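Zn-dependent hydrolase of metallo-beta-lactamase superfamily TM0207 (Thermotoga maritima, PDB 1VJN) is probably a zinc-dependent hydrolase of the metallo-beta-lactamase superfamily, with a substrate that is not known. Local coordinates at residues H126-P130 against A131-E135; Y150-P154 against K155-E159; E197-G200 against N201-L205. All coordinates share one frame; numbering follows the deposited sequence.

Contact 1: H126-P130 against A131-E135; sequences HVLTP and AQVEE
Gln-132, in the first turn of helix 130-136, reaches back along the chain and brings its amide oxygen to the backbone N of Thr-129. Its CB lies 3.5 Å from Thr-129 OG1 and near Leu-128 CD2. CG, set anti to the carbonyl carbon (chi1 -73°), passes Thr-129 OG1 at 3.3 Å, and CD stays equally near that hydroxyl. The extended chain then brings OE1 to Thr-129 N, 3.1 Å away in a nearly straight hydrogen bond (171°) whose donor stands above the carbonyl plane of the amide. OE1 also meets the edge of the His-126 imidazole, in the ring plane, 3.3 Å from CE1. Thr-129 is the N-cap, and its OG1 accepts from Gln-132 N at 3.1 Å. The reciprocal pair is a capping box, which supplies partners for two backbone N-H groups at the helix start, and Pro-130 follows the cap as the first helical residue. Behind it, Val-133 N donates to Thr-129 O and Glu-134 N to Pro-130 O, the opening i to i+4 bonds of the helix. Leu-128 packs CB against Val-133 CG2 at 3.7 Å, an apolar touch beside the cap; the buried Leu-128 also rests on Val-160 of helix 154-163. The His-126 ring is fixed from both nitrogens: ND1 donates to Val-127 O at 2.7 Å with the oxygen in the ring plane, and NE2 is hydrogen-bonded to Thr-93 O of strand 86-95; Gln-132 also touches the Thr-93 side chain.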
loop_
_atom_site.group_PDB
_atom_site.type_symbol
_atom_site.label_atom_id
_atom_site.label_comp_id
_atom_site.label_asym_id
_atom_site.label_seq_id
_atom_site.Cartn_x
_atom_site.Cartn_y
_atom_site.Cartn_z
ATOM N N HIS A 126 -8.554 10.866 4.703
ATOM C CA HIS A 126 -8.650 12.293 4.317
ATOM C C HIS A 126 -7.465 12.522 3.382
ATOM O O HIS A 126 -6.509 11.756 3.364
ATOM C CB HIS A 126 -8.540 13.255 5.537
ATOM C CG HIS A 126 -7.275 13.047 6.325
ATOM N ND1 HIS A 126 -6.044 13.481 5.887
ATOM C CD2 HIS A 126 -7.035 12.348 7.464
ATOM C CE1 HIS A 126 -5.109 13.110 6.744
ATOM N NE2 HIS A 126 -5.686 12.431 7.718
ATOM N N VAL A 127 -7.549 13.536 2.560
ATOM C CA VAL A 127 -6.419 13.886 1.688
ATOM C C VAL A 127 -5.244 14.221 2.601
ATOM O O VAL A 127 -5.446 14.882 3.600
ATOM C CB VAL A 127 -6.795 15.090 0.809
ATOM C CG1 VAL A 127 -5.569 15.681 0.093
ATOM C CG2 VAL A 127 -7.895 14.677 -0.206
ATOM N N LEU A 128 -4.038 13.771 2.311
ATOM C CA LEU A 128 -2.859 14.163 3.127
ATOM C C LEU A 128 -2.709 15.686 3.386
ATOM O O LEU A 128 -2.965 16.493 2.513
ATOM C CB LEU A 128 -1.561 13.708 2.459
ATOM C CG LEU A 128 -1.451 12.188 2.274
ATOM C CD1 LEU A 128 -0.307 11.794 1.367
ATOM C CD2 LEU A 128 -1.314 11.495 3.577
ATOM N N THR A 129 -2.255 16.057 4.576
ATOM C CA THR A 129 -1.979 17.465 4.894
ATOM C C THR A 129 -0.634 17.820 4.266
ATOM O O THR A 129 0.176 16.918 3.937
ATOM C CB THR A 129 -1.870 17.685 6.425
ATOM O OG1 THR A 129 -0.783 16.911 6.913
ATOM C CG2 THR A 129 -3.083 17.142 7.204
ATOM N N PRO A 130 -0.340 19.118 4.131
ATOM C CA PRO A 130 0.989 19.504 3.657
ATOM C C PRO A 130 2.153 18.864 4.472
ATOM O O PRO A 130 3.177 18.492 3.896
ATOM C CB PRO A 130 0.962 21.021 3.769
ATOM C CG PRO A 130 -0.507 21.374 3.608
ATOM C CD PRO A 130 -1.208 20.273 4.367
ATOM N N ALA A 131 2.024 18.784 5.809
ATOM C CA ALA A 131 3.058 18.145 6.632
ATOM C C ALA A 131 3.207 16.728 6.247
ATOM O O ALA A 131 4.332 16.240 6.138
ATOM C CB ALA A 131 2.751 18.217 8.166
ATOM N N GLN A 132 2.079 16.034 6.100
ATOM C CA GLN A 132 2.156 14.617 5.783
ATOM C C GLN A 132 2.753 14.353 4.380
ATOM O O GLN A 132 3.532 13.422 4.197
ATOM C CB GLN A 132 0.791 13.969 5.917
ATOM C CG GLN A 132 0.340 13.788 7.366
ATOM C CD GLN A 132 -1.180 13.724 7.512
ATOM O OE1 GLN A 132 -1.893 13.707 6.518
ATOM N NE2 GLN A 132 -1.662 13.698 8.758
ATOM N N VAL A 133 2.380 15.156 3.388
ATOM C CA VAL A 133 3.007 15.088 2.073
ATOM C C VAL A 133 4.533 15.322 2.213
ATOM O O VAL A 133 5.345 14.587 1.645
ATOM C CB VAL A 133 2.424 16.128 1.113
ATOM C CG1 VAL A 133 3.243 16.199 -0.150
ATOM C CG2 VAL A 133 0.945 15.866 0.826
ATOM N N GLU A 134 4.908 16.329 2.993
ATOM C CA GLU A 134 6.312 16.725 3.159
ATOM C C GLU A 134 7.141 15.589 3.768
ATOM O O GLU A 134 8.233 15.286 3.305
ATOM C CB GLU A 134 6.377 17.966 4.032
ATOM C CG GLU A 134 7.760 18.544 4.261
ATOM C CD GLU A 134 7.715 19.871 5.034
ATOM O OE1 GLU A 134 6.744 20.130 5.792
ATOM O OE2 GLU A 134 8.655 20.670 4.878
ATOM N N GLU A 135 6.575 14.940 4.774
ATOM C CA GLU A 135 7.157 13.767 5.415
ATOM C C GLU A 135 7.140 12.535 4.507
ATOM O O GLU A 135 8.061 11.756 4.544
ATOM C CB GLU A 135 6.362 13.454 6.695
ATOM C CG GLU A 135 7.079 12.599 7.728
ATOM C CD GLU A 135 6.478 12.679 9.160
ATOM O OE1 GLU A 135 5.464 13.425 9.376
ATOM O OE2 GLU A 135 7.016 11.978 10.075
#

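Contact 2: Y150-P154 against K155-E159; sequences YTIGP and KEAKE
With CG anti to its carbonyl carbon (chi1 -69°) and an extended chain beyond, Glu-156 reaches back toward the residues before helix 154-163 to meet Ile-152 and Gly-153. In Ile-152, CG1 is tucked in over the backbone, flanked by N and C (chi1 49°), while CG2 takes the place beside N; the CG1-CD1 branch runs to Ala-157 and CG2 to the carboxylate of Glu-156. OE1 of Glu-156 accepts from Gly-153 N at 3.1 Å, close to straight and on the anti side of the carboxylate, 24° out of its plane. The same oxygen lies 3.6 Å from Ile-152 CA, and CD comes within 4.1 Å of Ile-152 CG2, so an apolar side chain adjoins the charged group. Gly-153 is the N-cap and has no side chain to accept from the helix N-H groups; what forms is the other half of the capping-box pattern, Gly-153 N to the carboxylate three residues on, with Pro-154 opening the helix. The N-terminal end of the helix dipole may also favour a negative charge on Glu-156. The first turn is closed by Ala-157 N to Gly-153 O (2.9 Å) and Lys-158 N to Pro-154 O (3.1 Å). Ile-152 CD1 packs against Ala-157, 3.7 Å from its CA, and both side chains continue inward onto Val-144 of strand 141-145. Phe-189 of helix 187-190 touches both Pro-154 and Ala-157, and Lys-158 NZ forms a salt bridge with Asp-162 further along the helix.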
loop_
_atom_site.group_PDB
_atom_site.type_symbol
_atom_site.label_atom_id
_atom_site.label_comp_id
_atom_site.label_asym_id
_atom_site.label_seq_id
_atom_site.Cartn_x
_atom_site.Cartn_y
_atom_site.Cartn_z
ATOM N N TYR A 150 -15.345 4.540 4.168
ATOM C CA TYR A 150 -14.449 4.125 5.251
ATOM C C TYR A 150 -13.030 4.652 5.010
ATOM O O TYR A 150 -12.204 4.666 5.910
ATOM C CB TYR A 150 -14.422 2.595 5.302
ATOM C CG TYR A 150 -15.820 2.081 5.284
ATOM C CD1 TYR A 150 -16.661 2.287 6.375
ATOM C CD2 TYR A 150 -16.348 1.471 4.143
ATOM C CE1 TYR A 150 -17.984 1.852 6.354
ATOM C CE2 TYR A 150 -17.654 1.031 4.109
ATOM C CZ TYR A 150 -18.475 1.224 5.212
ATOM O OH TYR A 150 -19.791 0.801 5.171
ATOM N N THR A 151 -12.757 5.035 3.774
ATOM C CA THR A 151 -11.506 5.665 3.378
ATOM C C THR A 151 -11.847 6.765 2.422
ATOM O O THR A 151 -13.004 7.035 2.142
ATOM C CB THR A 151 -10.573 4.648 2.656
ATOM O OG1 THR A 151 -11.148 4.236 1.395
ATOM C CG2 THR A 151 -10.424 3.337 3.469
ATOM N N ILE A 152 -10.826 7.370 1.860
ATOM C CA ILE A 152 -11.001 8.293 0.766
ATOM C C ILE A 152 -11.620 7.581 -0.418
ATOM O O ILE A 152 -11.577 6.346 -0.511
ATOM C CB ILE A 152 -9.671 8.940 0.365
ATOM C CG1 ILE A 152 -8.543 7.907 0.172
ATOM C CG2 ILE A 152 -9.225 9.918 1.447
ATOM C CD1 ILE A 152 -7.252 8.495 -0.447
ATOM N N GLY A 153 -12.209 8.389 -1.278
ATOM C CA GLY A 153 -12.850 7.980 -2.496
ATOM C C GLY A 153 -11.921 8.231 -3.657
ATOM O O GLY A 153 -10.766 8.656 -3.471
ATOM N N PRO A 154 -12.428 7.971 -4.860
ATOM C CA PRO A 154 -11.634 8.037 -6.075
ATOM C C PRO A 154 -10.992 9.396 -6.398
ATOM O O PRO A 154 -9.816 9.431 -6.744
ATOM C CB PRO A 154 -12.634 7.608 -7.180
ATOM C CG PRO A 154 -13.973 7.717 -6.608
ATOM C CD PRO A 154 -13.807 7.549 -5.122
ATOM N N LYS A 155 -11.745 10.500 -6.305
ATOM C CA LYS A 155 -11.178 11.770 -6.632
ATOM C C LYS A 155 -10.128 12.204 -5.625
ATOM O O LYS A 155 -9.108 12.762 -5.993
ATOM C CB LYS A 155 -12.271 12.814 -6.753
ATOM C CG LYS A 155 -13.322 12.472 -7.822
ATOM C CD LYS A 155 -14.298 13.653 -8.059
ATOM C CE LYS A 155 -15.038 13.539 -9.439
ATOM N NZ LYS A 155 -15.817 14.791 -9.827
ATOM N N GLU A 156 -10.361 11.935 -4.341
ATOM C CA GLU A 156 -9.397 12.279 -3.322
ATOM C C GLU A 156 -8.162 11.390 -3.480
ATOM O O GLU A 156 -7.068 11.821 -3.177
ATOM C CB GLU A 156 -9.968 12.047 -1.928
ATOM C CG GLU A 156 -11.086 12.999 -1.525
ATOM C CD GLU A 156 -11.835 12.489 -0.297
ATOM O OE1 GLU A 156 -12.440 11.365 -0.338
ATOM O OE2 GLU A 156 -11.807 13.205 0.703
ATOM N N ALA A 157 -8.332 10.137 -3.919
ATOM C CA ALA A 157 -7.152 9.267 -4.112
ATOM C C ALA A 157 -6.265 9.775 -5.234
ATOM O O ALA A 157 -5.033 9.755 -5.114
ATOM C CB ALA A 157 -7.547 7.856 -4.362
ATOM N N LYS A 158 -6.859 10.227 -6.326
ATOM C CA LYS A 158 -6.059 10.819 -7.410
ATOM C C LYS A 158 -5.332 12.095 -6.931
ATOM O O LYS A 158 -4.207 12.360 -7.331
ATOM C CB LYS A 158 -6.908 11.158 -8.643
ATOM C CG LYS A 158 -6.084 11.539 -9.863
ATOM C CD LYS A 158 -6.978 11.819 -11.080
ATOM C CE LYS A 158 -6.168 12.188 -12.317
ATOM N NZ LYS A 158 -5.109 13.156 -11.952
ATOM N N GLU A 159 -6.002 12.896 -6.114
ATOM C CA GLU A 159 -5.404 14.126 -5.553
ATOM C C GLU A 159 -4.135 13.811 -4.714
ATOM O O GLU A 159 -3.066 14.428 -4.882
ATOM C CB GLU A 159 -6.466 14.817 -4.723
ATOM C CG GLU A 159 -6.197 16.256 -4.386
ATOM C CD GLU A 159 -7.343 16.898 -3.600
ATOM O OE1 GLU A 159 -8.520 16.434 -3.706
ATOM O OE2 GLU A 159 -7.048 17.880 -2.862
#

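Contact 3: E197-G200 against N201-L205; sequences ERVG and NILEL
Val-199 turns its CB toward the segment after the bend at Gly-200 and Asn-201, and the tip of Leu-203 swings back to it, CD1 4.5 Å from Val-199 CG1, a loose touch. The two methyls of Val-199 divide the work. CG1, anti to the carbonyl carbon (chi1 -59°), looks to the leucine; CG2 lies 3.9 Å from Ile-202 O. The CB of Ile-202 points away from the preceding segment, and its side chain meets Lys-14 and Thr-16 of strand 13-19. Leu-203 leads the other way, into the interior, where it reaches Val-168 and Ile-170; Met-217 touches both Val-199 and Leu-203. No direct hydrogen bond crosses the bend. A water spans it instead, donating to Ile-202 O at 2.7 Å and accepting a weak bond from Gly-200 N at 3.1 Å. Val-199 and Asn-201 are backbone hydrogen-bonded to Val-216 and Trp-17. Strands 197-198 and 202-205 are outermost in their sheets within the chain, of eight and six strands, and the short link passes between these two sheets at the core of the metallo-hydrolase/oxidoreductase fold, an alpha-beta/beta-alpha sandwich.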
loop_
_atom_site.group_PDB
_atom_site.type_symbol
_atom_site.label_atom_id
_atom_site.label_comp_id
_atom_site.label_asym_id
_atom_site.label_seq_id
_atom_site.Cartn_x
_atom_site.Cartn_y
_atom_site.Cartn_z
ATOM N N GLU A 197 -3.915 -0.757 -16.522
ATOM C CA GLU A 197 -3.586 -2.083 -16.848
ATOM C C GLU A 197 -4.126 -2.962 -15.759
ATOM O O GLU A 197 -4.144 -2.578 -14.580
ATOM C CB GLU A 197 -2.064 -2.160 -16.879
ATOM C CG GLU A 197 -1.424 -3.316 -17.574
ATOM C CD GLU A 197 0.093 -3.273 -17.382
ATOM O OE1 GLU A 197 0.757 -2.408 -18.021
ATOM O OE2 GLU A 197 0.614 -4.093 -16.575
ATOM N N ARG A 198 -4.535 -4.168 -16.132
ATOM C CA ARG A 198 -4.911 -5.178 -15.157
ATOM C C ARG A 198 -3.871 -6.279 -15.181
ATOM O O ARG A 198 -3.386 -6.666 -16.242
ATOM C CB ARG A 198 -6.290 -5.752 -15.467
ATOM C CG ARG A 198 -7.413 -4.732 -15.301
ATOM C CD ARG A 198 -8.789 -5.222 -15.833
ATOM N NE ARG A 198 -9.836 -4.184 -15.764
ATOM C CZ ARG A 198 -10.597 -3.890 -14.685
ATOM N NH1 ARG A 198 -10.460 -4.538 -13.530
ATOM N NH2 ARG A 198 -11.513 -2.923 -14.773
ATOM N N VAL A 199 -3.475 -6.737 -14.003
ATOM C CA VAL A 199 -2.589 -7.854 -13.882
ATOM C C VAL A 199 -3.223 -8.853 -12.932
ATOM O O VAL A 199 -4.344 -8.659 -12.451
ATOM C CB VAL A 199 -1.186 -7.435 -13.347
ATOM C CG1 VAL A 199 -0.570 -6.414 -14.281
ATOM C CG2 VAL A 199 -1.238 -6.871 -11.896
ATOM N N GLY A 200 -2.497 -9.924 -12.655
ATOM C CA GLY A 200 -2.941 -10.911 -11.696
ATOM C C GLY A 200 -2.537 -10.511 -10.298
ATOM O O GLY A 200 -2.691 -9.341 -9.888
ATOM N N ASN A 201 -2.031 -11.466 -9.540
ATOM C CA ASN A 201 -1.678 -11.204 -8.156
ATOM C C ASN A 201 -0.240 -10.789 -7.918
ATOM O O ASN A 201 0.142 -10.591 -6.772
ATOM C CB ASN A 201 -2.037 -12.407 -7.250
ATOM C CG ASN A 201 -1.134 -13.625 -7.465
ATOM O OD1 ASN A 201 -0.701 -13.876 -8.552
ATOM N ND2 ASN A 201 -0.840 -14.359 -6.401
ATOM N N ILE A 202 0.563 -10.696 -8.976
ATOM C CA ILE A 202 1.959 -10.286 -8.893
ATOM C C ILE A 202 2.265 -9.147 -9.859
ATOM O O ILE A 202 1.851 -9.165 -11.022
ATOM C CB ILE A 202 2.879 -11.475 -9.195
ATOM C CG1 ILE A 202 2.720 -12.572 -8.140
ATOM C CG2 ILE A 202 4.336 -11.054 -9.235
ATOM C CD1 ILE A 202 3.112 -13.989 -8.635
ATOM N N LEU A 203 2.975 -8.147 -9.367
ATOM C CA LEU A 203 3.569 -7.146 -10.225
ATOM C C LEU A 203 5.068 -7.157 -10.004
ATOM O O LEU A 203 5.526 -7.024 -8.872
ATOM C CB LEU A 203 3.014 -5.783 -9.888
ATOM C CG LEU A 203 3.515 -4.614 -10.743
ATOM C CD1 LEU A 203 2.991 -4.752 -12.172
ATOM C CD2 LEU A 203 3.047 -3.328 -10.088
ATOM N N GLU A 204 5.836 -7.325 -11.071
ATOM C CA GLU A 204 7.288 -7.175 -10.995
ATOM C C GLU A 204 7.716 -5.893 -11.688
ATOM O O GLU A 204 7.172 -5.553 -12.745
ATOM C CB GLU A 204 7.997 -8.375 -11.600
ATOM C CG GLU A 204 7.883 -9.580 -10.699
ATOM C CD GLU A 204 8.494 -10.806 -11.316
ATOM O OE1 GLU A 204 9.744 -10.842 -11.382
ATOM O OE2 GLU A 204 7.720 -11.715 -11.731
ATOM N N LEU A 205 8.651 -5.170 -11.072
ATOM C CA LEU A 205 9.238 -3.956 -11.659
ATOM C C LEU A 205 10.703 -4.199 -11.790
ATOM O O LEU A 205 11.344 -4.652 -10.850
ATOM C CB LEU A 205 9.052 -2.733 -10.762
ATOM C CG LEU A 205 7.652 -2.374 -10.298
ATOM C CD1 LEU A 205 7.753 -1.082 -9.528
ATOM C CD2 LEU A 205 6.653 -2.219 -11.448
HETATM O O HOH W 1 0.370 -11.035 -12.382
#

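From the N terminus, the strands up to 116-120 come before any of the three contacts, which follow in series with none nested or crossed. Contact 1 ends the loop after strand 116-120 by starting helix 130-136; contact 2 does the same after strand 141-145, starting helix 154-163. These two helix starts are neighbours: Val-127 CG2 lies 3.8 Å from Glu-156 CB, and the methyl CG2 of Ile-152 approaches His-126 N. Contact 3 stands apart, with about 28 Å between the centres of contacts 1 and 3, which lie on opposite sides of the chain's centre, and about 22 Å between those of contacts 2 and 3. It joins the edges of the two sheets near the C terminus.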